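Local structure of mandelate racemase/muconate lactonizing enzyme/Enolase superfamily (Rhodobacter sphaeroides, 2HZG) at residues H61-V67 with Y91-L96; S308-S313 with I341-R347; E254-F259 with G279-G283; V223-E227 with G272-I276. The protein belongs to the enolase superfamily, in which an N-terminal capping domain sits against a modified TIM barrel that holds a metal site, here occupied by sodium. The contacts are given in a common frame with arbitrary orientation. Where two conformers were deposited one is given. Numbering follows the deposited sequence.

Three of the four contacts belong to the barrel domain, and interaction 1 to the N-terminal domain. Interactions 3 and 4 share the metal site: E254 OE2 and E227 OE2 lie 3.2 Å apart because both bind the sodium ion, which D199 also binds. They also meet where I281 CG2 packs on I276 CG2 at 3.8 Å, and their centres are 16 Å apart. Interaction 2 stands off from both, its nearest atoms about 6 Å from interaction 3 and about 7 Å from interaction 4, with the side chain of L312 about 13 Å from sodium. Interactions 1 and 3, their centres about 18 Å apart, both touch the second subunit.

Interaction 1: residues H61-V67 with Y91-L96; sequences HGVCRPV and YNSMDL
In the N-terminal capping domain of the enolase superfamily, an irregular loop, 61-67, runs beside the end of helix 79-92 and the turn after it, V63 CA lying 4.3 Å from N92 CA and C64 CA 4.5 Å from S93 CA. A type I beta turn spans H61-C64; the helix ends at N92, and a second type I turn follows over S93-L96. Main-chain hydrogen bonds set the register: D95 N donates to V63 O (2.9 Å) and R65 N to N92 O (2.8 Å). S93 OG (chi1 m) donates to R65 O at 2.6 Å, while H61, with chi1 p, directs NE2 to D95 OD2 at 3.1 Å. Water 1 donates to P66 O (2.9 Å) and S93 OG (2.8 Å). Apolar contacts centre on V63: CG1 makes a CH-pi contact over the Y91 ring, 4.1 Å from its centroid, and V63 CG2 meets M94 CE at 3.6 Å. At the face that meets the second subunit, C64 and L96 touch A47 and P50 of that chain. The chemistry implies a loop fastened to a helix end chiefly through backbone carbonyls, N92 O and V63 O each receiving an amide.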
loop_
_atom_site.group_PDB
_atom_site.type_symbol
_atom_site.label_atom_id
_atom_site.label_comp_id
_atom_site.label_asym_id
_atom_site.label_seq_id
_atom_site.Cartn_x
_atom_site.Cartn_y
_atom_site.Cartn_z
ATOM N N HIS A 61 15.753 7.531 -4.972
ATOM C CA HIS A 61 16.445 6.929 -6.107
ATOM C C HIS A 61 15.486 6.988 -7.300
ATOM O O HIS A 61 14.424 7.612 -7.196
ATOM C CB HIS A 61 16.904 5.488 -5.799
ATOM C CG HIS A 61 15.801 4.560 -5.396
ATOM N ND1 HIS A 61 15.460 4.339 -4.079
ATOM C CD2 HIS A 61 14.981 3.778 -6.134
ATOM C CE1 HIS A 61 14.468 3.465 -4.026
ATOM N NE2 HIS A 61 14.168 3.104 -5.257
ATOM N N GLY A 62 15.871 6.379 -8.424
ATOM C CA GLY A 62 15.140 6.500 -9.695
ATOM C C GLY A 62 13.705 6.011 -9.727
ATOM O O GLY A 62 12.897 6.505 -10.520
ATOM N N VAL A 63 13.366 5.025 -8.893
ATOM C CA VAL A 63 11.963 4.566 -8.817
ATOM C C VAL A 63 11.326 4.870 -7.454
ATOM O O VAL A 63 10.327 4.253 -7.041
ATOM C CB VAL A 63 11.755 3.091 -9.308
ATOM C CG1 VAL A 63 12.180 2.953 -10.807
ATOM C CG2 VAL A 63 12.484 2.086 -8.420
ATOM N N CYS A 64 11.924 5.847 -6.769
ATOM C CA CYS A 64 11.314 6.443 -5.589
ATOM C C CYS A 64 11.450 7.986 -5.661
ATOM O O CYS A 64 12.102 8.620 -4.835
ATOM C CB CYS A 64 11.918 5.846 -4.314
ATOM S SG CYS A 64 11.041 6.222 -2.800
ATOM N N ARG A 65 10.835 8.564 -6.684
ATOM C CA ARG A 65 10.825 10.009 -6.862
ATOM C C ARG A 65 9.551 10.595 -6.283
ATOM O O ARG A 65 8.550 9.890 -6.183
ATOM C CB ARG A 65 10.881 10.339 -8.358
ATOM C CG ARG A 65 12.112 9.805 -9.011
ATOM C CD ARG A 65 12.287 10.349 -10.405
ATOM N NE ARG A 65 12.787 9.279 -11.243
ATOM C CZ ARG A 65 13.308 9.444 -12.458
ATOM N NH1 ARG A 65 13.399 10.668 -12.985
ATOM N NH2 ARG A 65 13.732 8.375 -13.144
ATOM N N PRO A 66 9.572 11.895 -5.945
ATOM C CA PRO A 66 8.327 12.564 -5.554
ATOM C C PRO A 66 7.337 12.502 -6.710
ATOM O O PRO A 66 7.739 12.553 -7.879
ATOM C CB PRO A 66 8.765 14.013 -5.315
ATOM C CG PRO A 66 10.050 14.170 -6.178
ATOM C CD PRO A 66 10.720 12.827 -5.952
ATOM N N VAL A 67 6.051 12.393 -6.397
ATOM C CA VAL A 67 5.039 12.354 -7.446
ATOM C C VAL A 67 5.154 13.543 -8.431
ATOM O O VAL A 67 4.945 13.371 -9.630
ATOM C CB VAL A 67 3.609 12.191 -6.865
ATOM C CG1 VAL A 67 2.523 12.331 -7.974
ATOM C CG2 VAL A 67 3.495 10.844 -6.157
ATOM N N TYR A 91 5.759 4.197 -12.340
ATOM C CA TYR A 91 7.128 3.747 -12.513
ATOM C C TYR A 91 8.088 4.525 -11.610
ATOM O O TYR A 91 8.829 3.913 -10.818
ATOM C CB TYR A 91 7.542 3.859 -13.997
ATOM C CG TYR A 91 8.973 3.427 -14.256
ATOM C CD1 TYR A 91 9.298 2.074 -14.389
ATOM C CD2 TYR A 91 10.000 4.367 -14.338
ATOM C CE1 TYR A 91 10.614 1.669 -14.612
ATOM C CE2 TYR A 91 11.318 3.973 -14.558
ATOM C CZ TYR A 91 11.612 2.620 -14.699
ATOM O OH TYR A 91 12.919 2.225 -14.917
ATOM N N ASN A 92 8.083 5.862 -11.736
ATOM C CA ASN A 92 9.036 6.735 -11.024
ATOM C C ASN A 92 8.832 6.765 -9.508
ATOM O O ASN A 92 9.759 7.095 -8.764
ATOM C CB ASN A 92 8.959 8.182 -11.537
ATOM C CG ASN A 92 9.613 8.374 -12.908
ATOM O OD1 ASN A 92 10.384 7.535 -13.360
ATOM N ND2 ASN A 92 9.319 9.510 -13.557
ATOM N N SER A 93 7.606 6.484 -9.055
ATOM C CA SER A 93 7.304 6.503 -7.605
ATOM C C SER A 93 6.896 5.110 -7.113
ATOM O O SER A 93 6.193 4.969 -6.118
ATOM C CB SER A 93 6.202 7.531 -7.290
ATOM O OG SER A 93 6.616 8.846 -7.631
ATOM N N MET A 94 7.325 4.081 -7.834
ATOM C CA MET A 94 7.005 2.688 -7.485
ATOM C C MET A 94 7.282 2.328 -6.014
ATOM O O MET A 94 6.451 1.676 -5.367
ATOM C CB MET A 94 7.721 1.720 -8.434
ATOM C CG MET A 94 7.478 0.226 -8.138
ATOM S SD MET A 94 8.556 -0.759 -9.204
ATOM C CE MET A 94 10.157 -0.633 -8.418
ATOM N N ASP A 95 8.432 2.754 -5.484
ATOM C CA ASP A 95 8.843 2.380 -4.125
ATOM C C ASP A 95 8.338 3.364 -3.059
ATOM O O ASP A 95 8.708 3.282 -1.863
ATOM C CB ASP A 95 10.371 2.260 -4.046
ATOM C CG ASP A 95 10.909 0.989 -4.719
ATOM O OD1 ASP A 95 10.127 0.197 -5.286
ATOM O OD2 ASP A 95 12.146 0.788 -4.671
ATOM N N LEU A 96 7.502 4.297 -3.501
ATOM C CA LEU A 96 6.892 5.282 -2.627
ATOM C C LEU A 96 5.469 4.790 -2.371
ATOM O O LEU A 96 4.561 4.995 -3.191
ATOM C CB LEU A 96 6.960 6.671 -3.289
ATOM C CG LEU A 96 6.183 7.887 -2.767
ATOM C CD1 LEU A 96 5.953 7.853 -1.260
ATOM C CD2 LEU A 96 6.836 9.193 -3.225
HETATM O O HOH W 1 7.285 10.459 -9.769
#

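Interaction 2: residues S308-S313 with I341-R347; sequences SHLALS and ITGDHIR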
loop_
_atom_site.group_PDB
_atom_site.type_symbol
_atom_site.label_atom_id
_atom_site.label_comp_id
_atom_site.label_asym_id
_atom_site.label_seq_id
_atom_site.Cartn_x
_atom_site.Cartn_y
_atom_site.Cartn_z
ATOM N N SER A 308 -17.177 14.505 0.017
ATOM C CA SER A 308 -17.776 15.639 -0.720
ATOM C C SER A 308 -18.506 15.207 -2.007
ATOM O O SER A 308 -18.389 14.077 -2.467
ATOM C CB SER A 308 -16.701 16.665 -1.093
ATOM O OG SER A 308 -15.913 16.160 -2.179
ATOM N N HIS A 309 -19.234 16.128 -2.627
ATOM C CA HIS A 309 -19.809 15.802 -3.932
ATOM C C HIS A 309 -18.779 15.821 -5.051
ATOM O O HIS A 309 -19.021 15.242 -6.085
ATOM C CB HIS A 309 -21.007 16.686 -4.271
ATOM C CG HIS A 309 -22.253 16.277 -3.554
ATOM N ND1 HIS A 309 -23.508 16.403 -4.106
ATOM C CD2 HIS A 309 -22.434 15.714 -2.334
ATOM C CE1 HIS A 309 -24.411 15.947 -3.254
ATOM N NE2 HIS A 309 -23.787 15.527 -2.170
ATOM N N LEU A 310 -17.633 16.461 -4.842
ATOM C CA LEU A 310 -16.539 16.330 -5.820
ATOM C C LEU A 310 -16.065 14.861 -5.899
ATOM O O LEU A 310 -15.916 14.303 -6.983
ATOM C CB LEU A 310 -15.378 17.272 -5.495
ATOM C CG LEU A 310 -14.171 17.226 -6.459
ATOM C CD1 LEU A 310 -14.571 17.709 -7.878
ATOM C CD2 LEU A 310 -12.984 18.024 -5.885
ATOM N N ALA A 311 -15.839 14.261 -4.730
ATOM C CA ALA A 311 -15.535 12.819 -4.600
ATOM C C ALA A 311 -16.667 11.966 -5.150
ATOM O O ALA A 311 -16.415 10.990 -5.855
ATOM C CB ALA A 311 -15.251 12.463 -3.128
ATOM N N LEU A 312 -17.913 12.337 -4.827
ATOM C CA LEU A 312 -19.085 11.608 -5.340
ATOM C C LEU A 312 -19.116 11.604 -6.858
ATOM O O LEU A 312 -19.248 10.559 -7.478
ATOM C CB LEU A 312 -20.409 12.176 -4.796
ATOM C CG LEU A 312 -21.723 11.515 -5.266
ATOM C CD1 LEU A 312 -21.773 9.971 -5.007
ATOM C CD2 LEU A 312 -22.909 12.232 -4.589
ATOM N N SER A 313 -19.004 12.794 -7.451
ATOM C CA SER A 313 -19.008 12.917 -8.888
ATOM C C SER A 313 -17.922 12.028 -9.473
ATOM O O SER A 313 -18.185 11.268 -10.398
ATOM C CB SER A 313 -18.780 14.375 -9.305
ATOM O OG SER A 313 -18.417 14.380 -10.674
ATOM N N ILE A 341 -17.204 21.912 0.393
ATOM C CA ILE A 341 -16.120 21.791 -0.608
ATOM C C ILE A 341 -16.578 22.168 -2.022
ATOM O O ILE A 341 -15.824 22.761 -2.785
ATOM C CB ILE A 341 -15.439 20.374 -0.572
ATOM C CG1 ILE A 341 -14.324 20.347 0.500
ATOM C CG2 ILE A 341 -14.865 19.980 -1.970
ATOM C CD1 ILE A 341 -13.779 18.879 0.831
ATOM N N THR A 342 -17.795 21.790 -2.391
ATOM C CA THR A 342 -18.321 22.211 -3.685
ATOM C C THR A 342 -19.393 23.290 -3.500
ATOM O O THR A 342 -20.167 23.263 -2.514
ATOM C CB THR A 342 -18.881 21.048 -4.514
ATOM O OG1 THR A 342 -19.912 20.382 -3.779
ATOM C CG2 THR A 342 -17.780 20.053 -4.881
ATOM N N GLY A 343 -19.422 24.244 -4.434
ATOM C CA GLY A 343 -20.390 25.348 -4.379
ATOM C C GLY A 343 -21.760 24.886 -4.825
ATOM O O GLY A 343 -22.776 25.268 -4.244
ATOM N N ASP A 344 -21.781 24.047 -5.857
ATOM C CA ASP A 344 -22.979 23.318 -6.256
ATOM C C ASP A 344 -22.871 21.843 -5.842
ATOM O O ASP A 344 -21.811 21.385 -5.382
ATOM C CB ASP A 344 -23.269 23.477 -7.759
ATOM C CG ASP A 344 -22.019 23.279 -8.652
ATOM O OD1 ASP A 344 -20.898 23.023 -8.134
ATOM O OD2 ASP A 344 -22.182 23.407 -9.892
ATOM N N HIS A 345 -23.985 21.116 -5.964
ATOM C CA HIS A 345 -24.060 19.742 -5.483
ATOM C C HIS A 345 -24.798 18.880 -6.478
ATOM O O HIS A 345 -25.487 19.401 -7.361
ATOM C CB HIS A 345 -24.744 19.696 -4.116
ATOM C CG HIS A 345 -23.962 20.380 -3.039
ATOM N ND1 HIS A 345 -24.131 21.714 -2.729
ATOM C CD2 HIS A 345 -22.968 19.929 -2.238
ATOM C CE1 HIS A 345 -23.301 22.045 -1.754
ATOM N NE2 HIS A 345 -22.574 20.984 -1.445
ATOM N N ILE A 346 -24.653 17.567 -6.345
ATOM C CA ILE A 346 -25.402 16.643 -7.173
ATOM C C ILE A 346 -26.809 16.502 -6.576
ATOM O O ILE A 346 -26.969 16.079 -5.417
ATOM C CB ILE A 346 -24.715 15.244 -7.286
ATOM C CG1 ILE A 346 -23.314 15.381 -7.927
ATOM C CG2 ILE A 346 -25.634 14.284 -8.075
ATOM C CD1 ILE A 346 -22.492 14.091 -7.989
ATOM N N ARG A 347 -27.811 16.818 -7.386
ATOM C CA ARG A 347 -29.197 16.802 -6.930
ATOM C C ARG A 347 -30.018 15.729 -7.647
ATOM O O ARG A 347 -29.764 15.425 -8.815
ATOM C CB ARG A 347 -29.830 18.194 -7.103
ATOM C CG ARG A 347 -29.057 19.321 -6.410
ATOM C CD ARG A 347 -29.325 19.406 -4.901
ATOM N NE ARG A 347 -28.382 18.708 -4.011
ATOM C CZ ARG A 347 -27.985 19.203 -2.831
ATOM N NH1 ARG A 347 -28.420 20.402 -2.444
ATOM N NH2 ARG A 347 -27.151 18.524 -2.034
HETATM O O HOH W 2 -19.742 18.651 -1.596
#
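In the barrel domain, the N-terminal end of helix 309-316, which follows strand 300-303 of the parallel barrel, lies against the irregular chain 341-347. H309 is the centre of the contact, with 101 Å² buried. Its CA-to-CB bond points toward the opposing segment, and ND1 accepts a 2.8 Å hydrogen bond from I346 N, so this nitrogen carries no proton. One face of the ring receives the edge of H345 in a T-shaped pair, with centroids 5.1 Å apart and planes at 85°; H345 NE2 is in turn hydrogen-bonded to L339 O. Y330 of strand 327-331 also meets the H309 ring.

I346, with 85 Å² buried, combines that backbone donation with an apolar side chain. Its CD1 reaches the helix, 3.8 Å from L312 CG and 3.9 Å from S313 CB, one turn beyond H309.

T342 buries 44 Å² nearer the start of the helix, its CG2 lying 3.7 Å from L310 CB. I341 continues this packing, its CG2 3.9 Å from S308 CB, and its side chain also touches A28 and L30 of strand 27-35, bringing the N-terminal domain to this edge of the contact. S308, the N-cap, accepts at OG from A311 N (3.2 Å); the same hydroxyl is hydrogen-bonded to E43 OE1 of strand 38-44. Water 2 accepts from H309 N and donates to T342 OG1, at 2.8 Å from each of these atoms.

Interaction 3: residues E254-F259 with G279-G283; sequences EAAHNF and GRIGG. With NA (sodium ion), chain C.
R280 makes a double approach to E254: NH1 donates to the backbone E254 O at 2.9 Å and forms a salt bridge with E254 OE1 at 3.1 Å. An extended R280 side chain (chi1 m, chi2 and chi3 t) spans the gap; E254 has chi1 p. OE2 of E254 binds sodium at 2.2 Å. E254 OE1 faces the arginine and accepts from water 4 (2.6 Å), itself a sodium ligand. D199 and E227, with waters 5 and 6, complete the metal site, as expected of acidic ligands at the strand ends of an enolase-superfamily barrel.

Farther out the backbones close to 3.9 Å between H257 CA and I281 CA, and H257 CA makes a CA-H...O contact with R280 O at 3.4 Å. I281 (chi1 and chi2 t) puts CD1 4.0 Å from A256 CB and 3.6 Å from N258 O. G282 and G283, with phi of 108° and 98°, adopt backbone angles that call for glycine. Segment 254-259 links strand 249-252 to helix 259-268, N258 being its N-cap, while 279-283 joins helix 278-281 to helix 284-297; H257 rests on P100 and H101 of helix 99-118 and on L97 of the second subunit.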
loop_
_atom_site.group_PDB
_atom_site.type_symbol
_atom_site.label_atom_id
_atom_site.label_comp_id
_atom_site.label_asym_id
_atom_site.label_seq_id
_atom_site.Cartn_x
_atom_site.Cartn_y
_atom_site.Cartn_z
ATOM N N GLU A 254 -13.174 -0.983 -1.350
ATOM C CA GLU A 254 -12.895 0.438 -1.124
ATOM C C GLU A 254 -11.441 0.708 -0.720
ATOM O O GLU A 254 -10.930 1.826 -0.894
ATOM C CB GLU A 254 -13.813 1.000 -0.057
ATOM C CG GLU A 254 -13.355 0.650 1.349
ATOM C CD GLU A 254 -14.246 1.288 2.362
ATOM O OE1 GLU A 254 -13.778 2.185 3.082
ATOM O OE2 GLU A 254 -15.435 0.905 2.398
ATOM N N ALA A 255 -10.786 -0.298 -0.170
ATOM C CA ALA A 255 -9.376 -0.143 0.212
ATOM C C ALA A 255 -8.408 -0.383 -0.953
ATOM O O ALA A 255 -7.194 -0.182 -0.794
ATOM C CB ALA A 255 -9.025 -1.040 1.398
ATOM N N ALA A 256 -8.919 -0.776 -2.125
ATOM C CA ALA A 256 -8.031 -0.984 -3.295
ATOM C C ALA A 256 -7.313 0.318 -3.657
ATOM O O ALA A 256 -7.957 1.356 -3.899
ATOM C CB ALA A 256 -8.806 -1.513 -4.508
ATOM N N HIS A 257 -5.985 0.284 -3.661
ATOM C CA HIS A 257 -5.210 1.452 -4.100
ATOM C C HIS A 257 -4.553 1.137 -5.451
ATOM O O HIS A 257 -3.738 1.892 -5.938
ATOM C CB HIS A 257 -4.178 1.894 -3.044
ATOM C CG HIS A 257 -3.206 0.816 -2.658
ATOM N ND1 HIS A 257 -3.327 0.078 -1.499
ATOM C CD2 HIS A 257 -2.097 0.352 -3.284
ATOM C CE1 HIS A 257 -2.333 -0.789 -1.427
ATOM N NE2 HIS A 257 -1.569 -0.638 -2.493
ATOM N N ASN A 258 -4.915 0.000 -6.036
ATOM C CA ASN A 258 -4.602 -0.266 -7.425
ATOM C C ASN A 258 -5.646 -1.190 -8.019
ATOM O O ASN A 258 -6.479 -1.744 -7.295
ATOM C CB ASN A 258 -3.163 -0.799 -7.616
ATOM C CG ASN A 258 -2.870 -2.031 -6.762
ATOM O OD1 ASN A 258 -3.521 -3.060 -6.908
ATOM N ND2 ASN A 258 -1.887 -1.923 -5.874
ATOM N N PHE A 259 -5.593 -1.350 -9.335
ATOM C CA PHE A 259 -6.514 -2.221 -10.052
ATOM C C PHE A 259 -6.489 -3.677 -9.559
ATOM O O PHE A 259 -7.533 -4.285 -9.402
ATOM C CB PHE A 259 -6.245 -2.174 -11.569
ATOM C CG PHE A 259 -6.935 -3.268 -12.342
ATOM C CD1 PHE A 259 -8.277 -3.159 -12.680
ATOM C CD2 PHE A 259 -6.237 -4.415 -12.724
ATOM C CE1 PHE A 259 -8.919 -4.149 -13.382
ATOM C CE2 PHE A 259 -6.876 -5.438 -13.417
ATOM C CZ PHE A 259 -8.219 -5.306 -13.754
ATOM N N GLY A 279 -10.826 8.261 -5.210
ATOM C CA GLY A 279 -9.858 8.991 -4.383
ATOM C C GLY A 279 -8.752 8.143 -3.756
ATOM O O GLY A 279 -7.871 8.684 -3.077
ATOM N N ARG A 280 -8.776 6.827 -3.984
ATOM C CA ARG A 280 -7.772 5.902 -3.418
ATOM C C ARG A 280 -7.078 5.042 -4.461
ATOM O O ARG A 280 -5.873 4.755 -4.350
ATOM C CB ARG A 280 -8.429 4.944 -2.406
ATOM C CG ARG A 280 -8.951 5.609 -1.171
ATOM C CD ARG A 280 -9.523 4.558 -0.260
ATOM N NE ARG A 280 -9.986 5.142 0.990
ATOM C CZ ARG A 280 -10.883 4.585 1.801
ATOM N NH1 ARG A 280 -11.433 3.415 1.504
ATOM N NH2 ARG A 280 -11.235 5.211 2.912
ATOM N N ILE A 281 -7.837 4.637 -5.469
ATOM C CA ILE A 281 -7.360 3.672 -6.457
ATOM C C ILE A 281 -6.458 4.258 -7.565
ATOM O O ILE A 281 -5.938 3.494 -8.393
ATOM C CB ILE A 281 -8.538 2.869 -7.080
ATOM C CG1 ILE A 281 -8.057 1.496 -7.566
ATOM C CG2 ILE A 281 -9.264 3.689 -8.199
ATOM C CD1 ILE A 281 -9.171 0.552 -7.947
ATOM N N GLY A 282 -6.262 5.577 -7.578
ATOM C CA GLY A 282 -5.485 6.212 -8.643
ATOM C C GLY A 282 -6.338 7.014 -9.620
ATOM O O GLY A 282 -5.868 7.391 -10.694
ATOM N N GLY A 283 -7.599 7.272 -9.252
ATOM C CA GLY A 283 -8.478 8.109 -10.050
ATOM C C GLY A 283 -9.425 7.337 -10.942
ATOM O O GLY A 283 -9.747 6.179 -10.675
HETATM NA NA NA C . -17.226 1.223 3.571
HETATM O O HOH W 3 -11.980 3.358 5.489
HETATM O O HOH W 4 -15.806 3.008 4.497
HETATM O O HOH W 5 -15.573 -0.329 5.287
HETATM O O HOH W 6 -18.734 3.243 3.077
#

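Interaction 4: residues V223-E227 with G272-I276; sequences VLWLE and GFIQI. With NA (sodium ion), chain C.
Strands 225-227 and 273-276 run in the same general direction, their axes 9.6 Å apart at closest approach and inclined at 40°. The nearest CA atoms, those of W225 and F273, are 8.1 Å apart, so side chains alone bridge the gap. After G272, the CA-to-CB bond of F273 (chi1 m) points toward the facing strand. W225, chi1 p, lays CE3 over one face of the F273 ring, 3.7 Å from F273 CG; the six-membered rings are oblique, with centroids 4.6 Å apart and planes at 48°. L224 CG adds a 4.2 Å contact with F273 CZ. I274 points outward. Q275 (chi1 m, chi2 t) again points inward, its NE2 giving a weak 2.9 Å hydrogen bond to E227 OE1, which also accepts from W225 NE1 (3.0 Å) and pairs with K165. E227, with chi1 and chi2 t, binds sodium through OE2 at 2.3 Å, beside D199 and E254. I276 turns outward again. In this parallel TIM-type barrel, F273 and Q275 face the interior while I274 and I276 face helix 259-268; strand 249-252 lies between the two strands, its A251 touching W225, F273 and Q275, while strand 195-199 flanks 225-227 and strand 300-303 flanks 273-276.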
loop_
_atom_site.group_PDB
_atom_site.type_symbol
_atom_site.label_atom_id
_atom_site.label_comp_id
_atom_site.label_asym_id
_atom_site.label_seq_id
_atom_site.Cartn_x
_atom_site.Cartn_y
_atom_site.Cartn_z
ATOM N N VAL A 223 -30.578 -8.243 5.264
ATOM C CA VAL A 223 -29.458 -7.422 4.778
ATOM C C VAL A 223 -28.960 -7.871 3.391
ATOM O O VAL A 223 -28.747 -9.070 3.127
ATOM C CB VAL A 223 -28.316 -7.357 5.825
ATOM C CG1 VAL A 223 -27.102 -6.561 5.299
ATOM C CG2 VAL A 223 -28.826 -6.730 7.126
ATOM N N LEU A 224 -28.800 -6.900 2.500
ATOM C CA LEU A 224 -28.358 -7.163 1.129
ATOM C C LEU A 224 -26.879 -7.591 1.045
ATOM O O LEU A 224 -26.546 -8.562 0.365
ATOM C CB LEU A 224 -28.617 -5.930 0.244
ATOM C CG LEU A 224 -28.144 -5.954 -1.220
ATOM C CD1 LEU A 224 -28.916 -6.999 -2.029
ATOM C CD2 LEU A 224 -28.248 -4.555 -1.866
ATOM N N TRP A 225 -25.996 -6.840 1.707
ATOM C CA TRP A 225 -24.595 -7.174 1.675
ATOM C C TRP A 225 -23.914 -6.839 2.983
ATOM O O TRP A 225 -24.382 -5.993 3.768
ATOM C CB TRP A 225 -23.858 -6.534 0.467
ATOM C CG TRP A 225 -23.506 -5.036 0.584
ATOM C CD1 TRP A 225 -22.759 -4.418 1.568
ATOM C CD2 TRP A 225 -23.852 -4.001 -0.355
ATOM N NE1 TRP A 225 -22.645 -3.057 1.294
ATOM C CE2 TRP A 225 -23.302 -2.789 0.121
ATOM C CE3 TRP A 225 -24.577 -3.988 -1.556
ATOM C CZ2 TRP A 225 -23.468 -1.573 -0.559
ATOM C CZ3 TRP A 225 -24.733 -2.794 -2.226
ATOM C CH2 TRP A 225 -24.173 -1.601 -1.727
ATOM N N LEU A 226 -22.810 -7.538 3.202
ATOM C CA LEU A 226 -21.930 -7.333 4.329
ATOM C C LEU A 226 -20.627 -6.861 3.737
ATOM O O LEU A 226 -19.984 -7.581 2.983
ATOM C CB LEU A 226 -21.735 -8.648 5.096
ATOM C CG LEU A 226 -20.672 -8.610 6.199
ATOM C CD1 LEU A 226 -21.074 -7.618 7.308
ATOM C CD2 LEU A 226 -20.420 -10.041 6.731
ATOM N N GLU A 227 -20.243 -5.639 4.089
ATOM C CA GLU A 227 -19.135 -4.936 3.450
ATOM C C GLU A 227 -17.876 -4.970 4.320
ATOM O O GLU A 227 -17.945 -4.810 5.540
ATOM C CB GLU A 227 -19.586 -3.503 3.153
ATOM C CG GLU A 227 -18.534 -2.563 2.612
ATOM C CD GLU A 227 -19.128 -1.234 2.181
ATOM O OE1 GLU A 227 -20.330 -1.171 1.838
ATOM O OE2 GLU A 227 -18.366 -0.247 2.145
ATOM N N GLY A 272 -19.886 -10.281 -4.147
ATOM C CA GLY A 272 -20.973 -9.967 -5.055
ATOM C C GLY A 272 -21.004 -8.523 -5.506
ATOM O O GLY A 272 -21.656 -8.208 -6.501
ATOM N N PHE A 273 -20.314 -7.641 -4.777
ATOM C CA PHE A 273 -20.290 -6.207 -5.079
ATOM C C PHE A 273 -18.863 -5.705 -4.956
ATOM O O PHE A 273 -18.242 -5.883 -3.920
ATOM C CB PHE A 273 -21.193 -5.390 -4.105
ATOM C CG PHE A 273 -22.653 -5.791 -4.151
ATOM C CD1 PHE A 273 -23.554 -5.103 -4.979
ATOM C CD2 PHE A 273 -23.120 -6.868 -3.398
ATOM C CE1 PHE A 273 -24.909 -5.478 -5.038
ATOM C CE2 PHE A 273 -24.473 -7.262 -3.451
ATOM C CZ PHE A 273 -25.364 -6.568 -4.270
ATOM N N ILE A 274 -18.358 -5.086 -6.016
ATOM C CA ILE A 274 -17.050 -4.420 -5.964
ATOM C C ILE A 274 -17.300 -2.920 -5.807
ATOM O O ILE A 274 -18.136 -2.343 -6.499
ATOM C CB ILE A 274 -16.150 -4.778 -7.200
ATOM C CG1 ILE A 274 -14.725 -4.198 -7.062
ATOM C CG2 ILE A 274 -16.784 -4.295 -8.534
ATOM C CD1 ILE A 274 -13.806 -4.938 -6.078
ATOM N N GLN A 275 -16.604 -2.311 -4.856
ATOM C CA GLN A 275 -16.871 -0.946 -4.446
ATOM C C GLN A 275 -15.574 -0.183 -4.509
ATOM O O GLN A 275 -14.595 -0.522 -3.840
ATOM C CB GLN A 275 -17.455 -0.892 -3.031
ATOM C CG GLN A 275 -18.650 -1.827 -2.828
ATOM C CD GLN A 275 -19.030 -1.983 -1.372
ATOM O OE1 GLN A 275 -18.209 -2.389 -0.540
ATOM N NE2 GLN A 275 -20.284 -1.682 -1.053
ATOM N N ILE A 276 -15.567 0.867 -5.315
ATOM C CA ILE A 276 -14.307 1.524 -5.650
ATOM C C ILE A 276 -14.339 3.006 -5.320
ATOM O O ILE A 276 -15.278 3.715 -5.659
ATOM C CB ILE A 276 -13.945 1.332 -7.149
ATOM C CG1 ILE A 276 -13.830 -0.166 -7.495
ATOM C CG2 ILE A 276 -12.703 2.176 -7.527
ATOM C CD1 ILE A 276 -12.683 -0.907 -6.805
HETATM NA NA NA C . -17.226 1.223 3.571
HETATM O O HOH W 4 -15.806 3.008 4.497
HETATM O O HOH W 5 -15.573 -0.329 5.287
HETATM O O HOH W 6 -18.734 3.243 3.077
#